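Local coordinates for protein suppressor of fused homolog (Drosophila melanogaster, PDB 6LPH) that probably binds and sequesters DNA-binding transcription factors, and is represented here by its N-terminal part with the SUFU family region, at residues 104-112 with 228-236; 169-179 with 193-204. All coordinates share one frame; numbering follows the deposited sequence.

Overall arrangement
Both contacts build on one mixed sheet, in which strands 97-109 and 189-199 run side by side. Contact 2 is the buried one: it zips strand 172-186 to strand 189-199 as an antiparallel hairpin and continues onto the start of helix 201-219, burying 1086 Å² between its segments. Contact 1 is smaller, 500 Å², and partly buried; it lays the loop that follows helix 201-219 beside the end of strand 97-109. Regular backbone ladder and aliphatic packing dominate contact 2, whereas contact 1 relies on two direct backbone bonds, two bridging waters and one arginine. Their centres are about 10 Å apart, and polar side chains join them: Thr105 and Arg107 reach Asp178 and Gln195.

Contact 1. Residues 104-112 with 228-236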
loop_
_atom_site.group_PDB
_atom_site.type_symbol
_atom_site.label_atom_id
_atom_site.label_comp_id
_atom_site.label_asym_id
_atom_site.label_seq_id
_atom_site.Cartn_x
_atom_site.Cartn_y
_atom_site.Cartn_z
ATOM N N LEU A 104 -3.526 3.891 3.352
ATOM C CA LEU A 104 -2.915 2.633 3.005
ATOM C C LEU A 104 -1.471 2.818 2.528
ATOM O O LEU A 104 -1.173 3.772 1.776
ATOM C CB LEU A 104 -3.688 1.993 1.853
ATOM C CG LEU A 104 -5.150 1.630 2.202
ATOM C CD1 LEU A 104 -5.910 1.205 0.953
ATOM C CD2 LEU A 104 -5.196 0.525 3.264
ATOM N N THR A 105 -0.584 1.919 2.963
ATOM C CA THR A 105 0.737 1.811 2.351
ATOM C C THR A 105 1.014 0.380 1.843
ATOM O O THR A 105 0.312 -0.576 2.215
ATOM C CB THR A 105 1.885 2.309 3.252
ATOM O OG1 THR A 105 2.207 1.314 4.218
ATOM C CG2 THR A 105 1.505 3.640 4.005
ATOM N N PHE A 106 2.024 0.239 0.992
ATOM C CA PHE A 106 2.355 -1.091 0.475
ATOM C C PHE A 106 3.842 -1.075 0.116
ATOM O O PHE A 106 4.355 -0.057 -0.365
ATOM C CB PHE A 106 1.465 -1.386 -0.723
ATOM C CG PHE A 106 1.706 -2.740 -1.391
ATOM C CD1 PHE A 106 1.567 -3.943 -0.672
ATOM C CD2 PHE A 106 1.995 -2.807 -2.748
ATOM C CE1 PHE A 106 1.731 -5.185 -1.278
ATOM C CE2 PHE A 106 2.145 -4.069 -3.391
ATOM C CZ PHE A 106 2.032 -5.250 -2.646
ATOM N N ARG A 107 4.542 -2.156 0.451
ATOM C CA ARG A 107 5.973 -2.273 0.112
ATOM C C ARG A 107 6.164 -3.438 -0.833
ATOM O O ARG A 107 5.850 -4.603 -0.510
ATOM C CB ARG A 107 6.837 -2.425 1.343
ATOM C CG ARG A 107 6.764 -1.163 2.248
ATOM C CD ARG A 107 7.642 -1.299 3.468
ATOM N NE ARG A 107 7.446 -0.163 4.381
ATOM C CZ ARG A 107 8.077 1.012 4.267
ATOM N NH1 ARG A 107 8.997 1.200 3.288
ATOM N NH2 ARG A 107 7.844 1.990 5.154
ATOM N N LEU A 108 6.681 -3.134 -2.001
ATOM C CA LEU A 108 6.753 -4.164 -3.052
ATOM C C LEU A 108 8.201 -4.465 -3.488
ATOM O O LEU A 108 8.897 -3.589 -4.006
ATOM C CB LEU A 108 5.881 -3.745 -4.224
ATOM C CG LEU A 108 6.027 -4.617 -5.499
ATOM C CD1 LEU A 108 5.530 -6.032 -5.251
ATOM C CD2 LEU A 108 5.272 -3.962 -6.663
ATOM N N ALA A 109 8.642 -5.708 -3.277
ATOM C CA ALA A 109 10.018 -6.112 -3.578
ATOM C C ALA A 109 10.296 -5.968 -5.068
ATOM O O ALA A 109 9.451 -6.292 -5.910
ATOM C CB ALA A 109 10.282 -7.553 -3.114
ATOM N N LYS A 110 11.468 -5.426 -5.388
ATOM C CA LYS A 110 11.890 -5.323 -6.766
ATOM C C LYS A 110 12.173 -6.724 -7.221
ATOM O O LYS A 110 12.698 -7.537 -6.458
ATOM C CB LYS A 110 13.141 -4.437 -6.913
ATOM C CG LYS A 110 12.889 -2.988 -6.491
ATOM C CD LYS A 110 13.976 -2.072 -7.003
ATOM C CE LYS A 110 13.826 -0.702 -6.360
ATOM N NZ LYS A 110 14.959 0.201 -6.714
ATOM N N THR A 111 11.812 -7.010 -8.460
ATOM C CA THR A 111 12.034 -8.325 -9.041
ATOM C C THR A 111 13.514 -8.491 -9.430
ATOM O O THR A 111 14.265 -7.512 -9.448
ATOM C CB THR A 111 11.162 -8.487 -10.289
ATOM O OG1 THR A 111 11.472 -7.436 -11.214
ATOM C CG2 THR A 111 9.679 -8.424 -9.924
ATOM N N GLU A 112 13.935 -9.720 -9.738
ATOM C CA GLU A 112 15.306 -9.949 -10.215
ATOM C C GLU A 112 15.583 -9.155 -11.488
ATOM O O GLU A 112 16.654 -8.549 -11.632
ATOM C CB GLU A 112 15.606 -11.442 -10.421
ATOM C CG GLU A 112 16.173 -12.129 -9.183
ATOM C CD GLU A 112 15.148 -12.297 -8.066
ATOM O OE1 GLU A 112 15.330 -11.698 -6.974
ATOM O OE2 GLU A 112 14.149 -13.023 -8.284
ATOM N N ASP A 228 12.270 -7.106 8.437
ATOM C CA ASP A 228 11.732 -6.217 9.480
ATOM C C ASP A 228 10.541 -5.377 9.032
ATOM O O ASP A 228 9.602 -5.143 9.812
ATOM C CB ASP A 228 12.817 -5.223 9.852
ATOM C CG ASP A 228 13.119 -5.213 11.288
ATOM O OD1 ASP A 228 12.155 -5.068 12.088
ATOM O OD2 ASP A 228 14.340 -5.340 11.623
ATOM N N TRP A 229 10.581 -4.901 7.783
ATOM C CA TRP A 229 9.552 -3.971 7.310
ATOM C C TRP A 229 8.464 -4.583 6.488
ATOM O O TRP A 229 7.702 -3.851 5.845
ATOM C CB TRP A 229 10.182 -2.843 6.512
ATOM C CG TRP A 229 10.918 -1.831 7.342
ATOM C CD1 TRP A 229 11.304 -1.918 8.685
ATOM C CD2 TRP A 229 11.443 -0.552 6.872
ATOM N NE1 TRP A 229 11.997 -0.801 9.062
ATOM C CE2 TRP A 229 12.117 0.063 8.025
ATOM C CE3 TRP A 229 11.425 0.123 5.650
ATOM C CZ2 TRP A 229 12.735 1.312 7.935
ATOM C CZ3 TRP A 229 12.045 1.389 5.575
ATOM C CH2 TRP A 229 12.685 1.957 6.688
ATOM N N LEU A 230 8.381 -5.917 6.507
ATOM C CA LEU A 230 7.260 -6.659 5.902
ATOM C C LEU A 230 7.053 -6.284 4.428
ATOM O O LEU A 230 5.971 -5.905 4.007
ATOM C CB LEU A 230 5.977 -6.481 6.736
ATOM C CG LEU A 230 6.019 -7.143 8.128
ATOM C CD1 LEU A 230 4.872 -6.683 9.030
ATOM C CD2 LEU A 230 6.066 -8.667 8.030
ATOM N N VAL A 231 8.122 -6.383 3.651
ATOM C CA VAL A 231 8.043 -6.132 2.234
ATOM C C VAL A 231 7.357 -7.328 1.578
ATOM O O VAL A 231 7.682 -8.486 1.868
ATOM C CB VAL A 231 9.454 -5.915 1.645
ATOM C CG1 VAL A 231 9.427 -5.886 0.106
ATOM C CG2 VAL A 231 10.061 -4.633 2.225
ATOM N N THR A 232 6.410 -7.043 0.700
ATOM C CA THR A 232 5.755 -8.115 -0.076
ATOM C C THR A 232 6.528 -8.478 -1.350
ATOM O O THR A 232 6.797 -7.598 -2.174
ATOM C CB THR A 232 4.344 -7.674 -0.484
ATOM O OG1 THR A 232 3.593 -7.383 0.695
ATOM C CG2 THR A 232 3.628 -8.764 -1.325
ATOM N N ASN A 233 6.873 -9.774 -1.495
ATOM C CA ASN A 233 7.539 -10.289 -2.688
ATOM C C ASN A 233 6.547 -11.187 -3.451
ATOM O O ASN A 233 6.224 -12.276 -2.990
ATOM C CB ASN A 233 8.815 -11.080 -2.310
ATOM C CG ASN A 233 9.362 -11.891 -3.474
ATOM O OD1 ASN A 233 9.094 -11.596 -4.640
ATOM N ND2 ASN A 233 10.119 -12.956 -3.154
ATOM N N MET A 234 6.036 -10.715 -4.583
ATOM C CA MET A 234 4.973 -11.451 -5.318
ATOM C C MET A 234 5.434 -12.810 -5.852
ATOM O O MET A 234 4.602 -13.659 -6.184
ATOM C CB MET A 234 4.374 -10.595 -6.444
ATOM C CG MET A 234 3.756 -9.276 -5.935
ATOM S SD MET A 234 2.370 -9.518 -4.765
ATOM C CE MET A 234 1.198 -10.309 -5.870
ATOM N N ASP A 235 6.748 -13.008 -5.906
ATOM C CA ASP A 235 7.331 -14.253 -6.401
ATOM C C ASP A 235 7.681 -15.208 -5.261
ATOM O O ASP A 235 8.327 -16.237 -5.496
ATOM C CB ASP A 235 8.619 -13.957 -7.206
ATOM C CG ASP A 235 8.361 -13.094 -8.420
ATOM O OD1 ASP A 235 7.379 -13.368 -9.150
ATOM O OD2 ASP A 235 9.147 -12.150 -8.658
ATOM N N ARG A 236 7.283 -14.872 -4.034
ATOM C CA ARG A 236 7.582 -15.758 -2.895
ATOM C C ARG A 236 7.004 -17.154 -3.114
ATOM O O ARG A 236 5.843 -17.300 -3.495
ATOM C CB ARG A 236 7.044 -15.208 -1.570
ATOM C CG ARG A 236 7.961 -15.617 -0.459
ATOM C CD ARG A 236 7.490 -15.523 0.974
ATOM N NE ARG A 236 6.366 -14.653 1.333
ATOM C CZ ARG A 236 5.450 -15.045 2.232
ATOM N NH1 ARG A 236 4.444 -14.262 2.611
ATOM N NH2 ARG A 236 5.538 -16.272 2.758
HETATM O O HOH W 1 3.889 -4.930 2.063
HETATM O O HOH W 2 7.692 -8.583 -5.994
#
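From CB to guanidinium, Arg107 lies against Trp229 and Val231 of the loop 228-236. Its CB lies 4.0 Å from Val231 CG2; with CG anti to the carbonyl carbon (chi1 -64°) the chain then runs out extended, and CD passes 3.5 Å from Trp229 O. At the tip the guanidinium has Trp229 CE3 over one face, displaced toward its rim, 3.7 Å from CZ and 3.6 Å from NH1. The two planes are 52° apart. Partners beyond the loop fix the rotation of the tip: NE binds Gln195, NH1 binds His71, and NH2 meets both Gln180 and, as a salt bridge, Asp178. Thr232 N donates to Arg107 O (2.8 Å) and Ala109 N to Thr232 O, the latter bond almost straight at 178°. Ala109 CB rests 3.7 Å from Val231 CG1, and Leu108 CD1 packs against Met234 CG. Water 1 accepts from Arg107 N and lies within hydrogen-bonding distance of Leu230 O and Thr232 OG1, a hydroxyl that also pairs with Gly198. Water 2 ties Ala109 O to Met234 N. An Asx turn follows, Asp235 N donating to Asn233 OD1. The arrangement is an isolated beta bridge with the parallel bonding pattern, docking an irregular loop on a sheet strand.

Contact 2. Residues 169-179 with 193-204; sequences KLQNLLVAQDP and FCQIVGVFDDEL
With chi1 of -57° at Leu174 and -64° at Val199, Leu174 CG and Val199 CG1 each stand anti to their own carbonyl carbon and meet at 3.7 Å, the side chains crossing at about a right angle. They sit on one face of an antiparallel beta hairpin, strands 172-186 and 189-199; Leu174 is also covered from helix 201-219 by Ala207, Val215 and Leu216. Leu174 with Val197 and Ala176 with Gln195 are hydrogen-bonded pairs, each with two backbone bonds, and Asp178 N prolongs the ladder to Phe193 O (3.0 Å). On the other face Val175 CG1 touches Cys194 CB and CG2 touches Ile196 CD1. Gln195 brings OE1 within 3.4 Å of Asp178 OD1; both are acceptors held by outside donors, OD1 by Thr105 and His73, OE1 by the arginine of contact 1. Where the hairpin gives way to helix 201-219, Lys169 CB makes a CH-pi contact over one face of the Phe200 ring, offset toward the rim, 4.0 Å from its centroid, while Leu170 CD2 approaches Phe200 CD2 to 3.5 Å. Glu203 OE2 turns back to accept from Phe200 N. Water 3 donates to Lys169 O at 2.8 Å and accepts from Asp201 N.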
loop_
_atom_site.group_PDB
_atom_site.type_symbol
_atom_site.label_atom_id
_atom_site.label_comp_id
_atom_site.label_asym_id
_atom_site.label_seq_id
_atom_site.Cartn_x
_atom_site.Cartn_y
_atom_site.Cartn_z
ATOM N N LYS A 169 1.367 -16.668 -5.510
ATOM C CA LYS A 169 0.703 -17.313 -4.373
ATOM C C LYS A 169 0.207 -16.268 -3.352
ATOM O O LYS A 169 -0.403 -16.620 -2.341
ATOM C CB LYS A 169 1.689 -18.262 -3.688
ATOM C CG LYS A 169 2.105 -19.402 -4.587
ATOM C CD LYS A 169 3.326 -20.130 -4.064
ATOM C CE LYS A 169 3.791 -21.173 -5.074
ATOM N NZ LYS A 169 2.802 -22.274 -5.214
ATOM N N LEU A 170 0.472 -14.990 -3.602
ATOM C CA LEU A 170 -0.031 -13.945 -2.665
ATOM C C LEU A 170 -1.428 -13.411 -3.060
ATOM O O LEU A 170 -1.530 -12.525 -3.927
ATOM C CB LEU A 170 0.997 -12.815 -2.498
ATOM C CG LEU A 170 2.397 -13.240 -2.057
ATOM C CD1 LEU A 170 3.204 -12.011 -1.694
ATOM C CD2 LEU A 170 2.371 -14.193 -0.862
ATOM N N GLN A 171 -2.480 -13.955 -2.420
ATOM C CA GLN A 171 -3.896 -13.698 -2.756
ATOM C C GLN A 171 -4.687 -13.023 -1.667
ATOM O O GLN A 171 -5.903 -12.859 -1.822
ATOM C CB GLN A 171 -4.706 -14.990 -2.881
ATOM C CG GLN A 171 -4.021 -16.203 -3.394
ATOM C CD GLN A 171 -3.932 -16.079 -4.842
ATOM O OE1 GLN A 171 -3.278 -15.170 -5.305
ATOM N NE2 GLN A 171 -4.628 -16.938 -5.582
ATOM N N ASN A 172 -4.046 -12.715 -0.548
ATOM C CA ASN A 172 -4.744 -12.189 0.623
ATOM C C ASN A 172 -3.824 -11.233 1.316
ATOM O O ASN A 172 -2.634 -11.124 0.942
ATOM C CB ASN A 172 -5.146 -13.351 1.566
ATOM C CG ASN A 172 -6.117 -14.333 0.908
ATOM O OD1 ASN A 172 -5.724 -15.438 0.504
ATOM N ND2 ASN A 172 -7.358 -13.945 0.786
ATOM N N LEU A 173 -4.360 -10.503 2.305
ATOM C CA LEU A 173 -3.636 -9.389 2.882
ATOM C C LEU A 173 -3.695 -9.441 4.369
ATOM O O LEU A 173 -4.716 -9.834 4.922
ATOM C CB LEU A 173 -4.282 -8.046 2.470
ATOM C CG LEU A 173 -4.344 -7.905 0.944
ATOM C CD1 LEU A 173 -5.354 -6.853 0.543
ATOM C CD2 LEU A 173 -2.935 -7.621 0.419
ATOM N N LEU A 174 -2.608 -9.040 5.024
ATOM C CA LEU A 174 -2.670 -8.684 6.469
ATOM C C LEU A 174 -2.361 -7.231 6.560
ATOM O O LEU A 174 -1.801 -6.679 5.619
ATOM C CB LEU A 174 -1.673 -9.473 7.353
ATOM C CG LEU A 174 -1.784 -10.998 7.286
ATOM C CD1 LEU A 174 -0.810 -11.702 8.256
ATOM C CD2 LEU A 174 -3.234 -11.385 7.565
ATOM N N VAL A 175 -2.714 -6.619 7.705
ATOM C CA VAL A 175 -2.512 -5.189 7.944
ATOM C C VAL A 175 -1.529 -4.966 9.097
ATOM O O VAL A 175 -1.720 -5.466 10.203
ATOM C CB VAL A 175 -3.839 -4.450 8.241
ATOM C CG1 VAL A 175 -3.599 -2.942 8.447
ATOM C CG2 VAL A 175 -4.833 -4.682 7.108
ATOM N N ALA A 176 -0.449 -4.245 8.800
ATOM C CA ALA A 176 0.581 -3.932 9.789
ATOM C C ALA A 176 0.723 -2.428 9.901
ATOM O O ALA A 176 0.238 -1.686 9.030
ATOM C CB ALA A 176 1.921 -4.570 9.385
ATOM N N GLN A 177 1.359 -1.968 10.983
ATOM C CA GLN A 177 1.679 -0.560 11.085
ATOM C C GLN A 177 2.884 -0.326 10.172
ATOM O O GLN A 177 3.839 -1.084 10.225
ATOM C CB GLN A 177 2.032 -0.160 12.511
ATOM C CG GLN A 177 2.287 1.343 12.579
ATOM C CD GLN A 177 2.633 1.796 13.964
ATOM O OE1 GLN A 177 3.031 1.003 14.818
ATOM N NE2 GLN A 177 2.484 3.069 14.200
ATOM N N ASP A 178 2.816 0.690 9.323
ATOM C CA ASP A 178 3.970 1.086 8.510
ATOM C C ASP A 178 5.169 1.453 9.416
ATOM O O ASP A 178 5.078 2.384 10.201
ATOM C CB ASP A 178 3.597 2.246 7.549
ATOM C CG ASP A 178 4.700 2.542 6.547
ATOM O OD1 ASP A 178 4.431 2.376 5.339
ATOM O OD2 ASP A 178 5.835 2.913 6.959
ATOM N N PRO A 179 6.290 0.717 9.298
ATOM C CA PRO A 179 7.432 0.880 10.206
ATOM C C PRO A 179 8.097 2.269 10.118
ATOM O O PRO A 179 8.637 2.755 11.110
ATOM C CB PRO A 179 8.412 -0.223 9.743
ATOM C CG PRO A 179 8.061 -0.465 8.310
ATOM C CD PRO A 179 6.575 -0.236 8.202
ATOM N N PHE A 193 -0.796 4.975 9.444
ATOM C CA PHE A 193 -0.416 4.406 8.136
ATOM C C PHE A 193 -0.512 2.887 8.200
ATOM O O PHE A 193 0.289 2.229 8.879
ATOM C CB PHE A 193 0.949 4.938 7.679
ATOM C CG PHE A 193 0.910 6.416 7.349
ATOM C CD1 PHE A 193 1.150 7.395 8.344
ATOM C CD2 PHE A 193 0.554 6.834 6.086
ATOM C CE1 PHE A 193 1.059 8.762 8.047
ATOM C CE2 PHE A 193 0.448 8.194 5.787
ATOM C CZ PHE A 193 0.703 9.160 6.756
ATOM N N CYS A 194 -1.543 2.336 7.534
ATOM C CA CYS A 194 -1.820 0.908 7.582
ATOM C C CYS A 194 -1.151 0.239 6.393
ATOM O O CYS A 194 -1.589 0.392 5.236
ATOM C CB CYS A 194 -3.332 0.650 7.558
ATOM S SG CYS A 194 -4.068 1.134 9.131
ATOM N N GLN A 195 -0.088 -0.508 6.677
ATOM C CA GLN A 195 0.653 -1.157 5.605
ATOM C C GLN A 195 0.051 -2.515 5.294
ATOM O O GLN A 195 -0.046 -3.412 6.153
ATOM C CB GLN A 195 2.129 -1.310 5.952
ATOM C CG GLN A 195 2.963 -1.887 4.807
ATOM C CD GLN A 195 4.418 -1.993 5.176
ATOM O OE1 GLN A 195 5.060 -0.994 5.535
ATOM N NE2 GLN A 195 4.952 -3.203 5.114
ATOM N N ILE A 196 -0.330 -2.657 4.036
ATOM C CA ILE A 196 -0.883 -3.894 3.536
ATOM C C ILE A 196 0.280 -4.855 3.259
ATOM O O ILE A 196 1.333 -4.436 2.754
ATOM C CB ILE A 196 -1.780 -3.555 2.317
ATOM C CG1 ILE A 196 -3.228 -3.340 2.768
ATOM C CG2 ILE A 196 -1.902 -4.679 1.328
ATOM C CD1 ILE A 196 -3.415 -2.670 4.085
ATOM N N VAL A 197 0.111 -6.131 3.627
ATOM C CA VAL A 197 1.159 -7.173 3.422
ATOM C C VAL A 197 0.531 -8.369 2.722
ATOM O O VAL A 197 -0.410 -8.945 3.243
ATOM C CB VAL A 197 1.784 -7.637 4.768
ATOM C CG1 VAL A 197 2.892 -8.693 4.573
ATOM C CG2 VAL A 197 2.331 -6.458 5.532
ATOM N N GLY A 198 1.060 -8.755 1.558
ATOM C CA GLY A 198 0.509 -9.908 0.846
ATOM C C GLY A 198 0.937 -11.182 1.559
ATOM O O GLY A 198 2.079 -11.295 2.008
ATOM N N VAL A 199 0.019 -12.139 1.671
ATOM C CA VAL A 199 0.263 -13.393 2.384
ATOM C C VAL A 199 -0.317 -14.622 1.645
ATOM O O VAL A 199 -1.236 -14.512 0.791
ATOM C CB VAL A 199 -0.266 -13.375 3.854
ATOM C CG1 VAL A 199 0.480 -12.339 4.700
ATOM C CG2 VAL A 199 -1.778 -13.130 3.914
ATOM N N PHE A 200 0.190 -15.789 2.033
ATOM C CA PHE A 200 -0.260 -17.096 1.520
ATOM C C PHE A 200 -1.592 -17.433 2.164
ATOM O O PHE A 200 -2.009 -16.819 3.193
ATOM C CB PHE A 200 0.756 -18.202 1.898
ATOM C CG PHE A 200 1.939 -18.307 0.975
ATOM C CD1 PHE A 200 2.181 -19.490 0.276
ATOM C CD2 PHE A 200 2.847 -17.236 0.827
ATOM C CE1 PHE A 200 3.282 -19.594 -0.576
ATOM C CE2 PHE A 200 3.945 -17.340 -0.031
ATOM C CZ PHE A 200 4.153 -18.520 -0.742
ATOM N N ASP A 201 -2.257 -18.399 1.561
ATOM C CA ASP A 201 -3.512 -18.914 2.088
ATOM C C ASP A 201 -3.357 -19.391 3.519
ATOM O O ASP A 201 -4.221 -19.086 4.334
ATOM C CB ASP A 201 -4.050 -20.085 1.251
ATOM C CG ASP A 201 -4.660 -19.645 -0.084
ATOM O OD1 ASP A 201 -4.537 -18.474 -0.492
ATOM O OD2 ASP A 201 -5.261 -20.510 -0.756
ATOM N N ASP A 202 -2.291 -20.152 3.821
ATOM C CA ASP A 202 -2.136 -20.680 5.190
ATOM C C ASP A 202 -1.831 -19.565 6.199
ATOM O O ASP A 202 -2.302 -19.604 7.341
ATOM C CB ASP A 202 -1.137 -21.862 5.289
ATOM C CG ASP A 202 0.292 -21.504 4.841
ATOM O OD1 ASP A 202 0.500 -20.443 4.219
ATOM O OD2 ASP A 202 1.216 -22.310 5.092
ATOM N N GLU A 203 -1.077 -18.558 5.759
ATOM C CA GLU A 203 -0.793 -17.380 6.599
ATOM C C GLU A 203 -2.100 -16.641 6.945
ATOM O O GLU A 203 -2.332 -16.232 8.108
ATOM C CB GLU A 203 0.227 -16.456 5.900
ATOM C CG GLU A 203 1.656 -17.014 5.951
ATOM C CD GLU A 203 2.612 -16.503 4.873
ATOM O OE1 GLU A 203 3.759 -17.014 4.847
ATOM O OE2 GLU A 203 2.255 -15.606 4.067
ATOM N N LEU A 204 -2.950 -16.478 5.934
ATOM C CA LEU A 204 -4.257 -15.852 6.136
ATOM C C LEU A 204 -5.082 -16.707 7.092
ATOM O O LEU A 204 -5.664 -16.199 8.054
ATOM C CB LEU A 204 -5.017 -15.673 4.811
ATOM C CG LEU A 204 -6.478 -15.322 5.102
ATOM C CD1 LEU A 204 -6.553 -13.866 5.538
ATOM C CD2 LEU A 204 -7.407 -15.637 3.939
HETATM O O HOH W 3 -1.295 -19.057 -1.232
HETATM O O HOH W 4 -3.061 -15.899 -0.466
#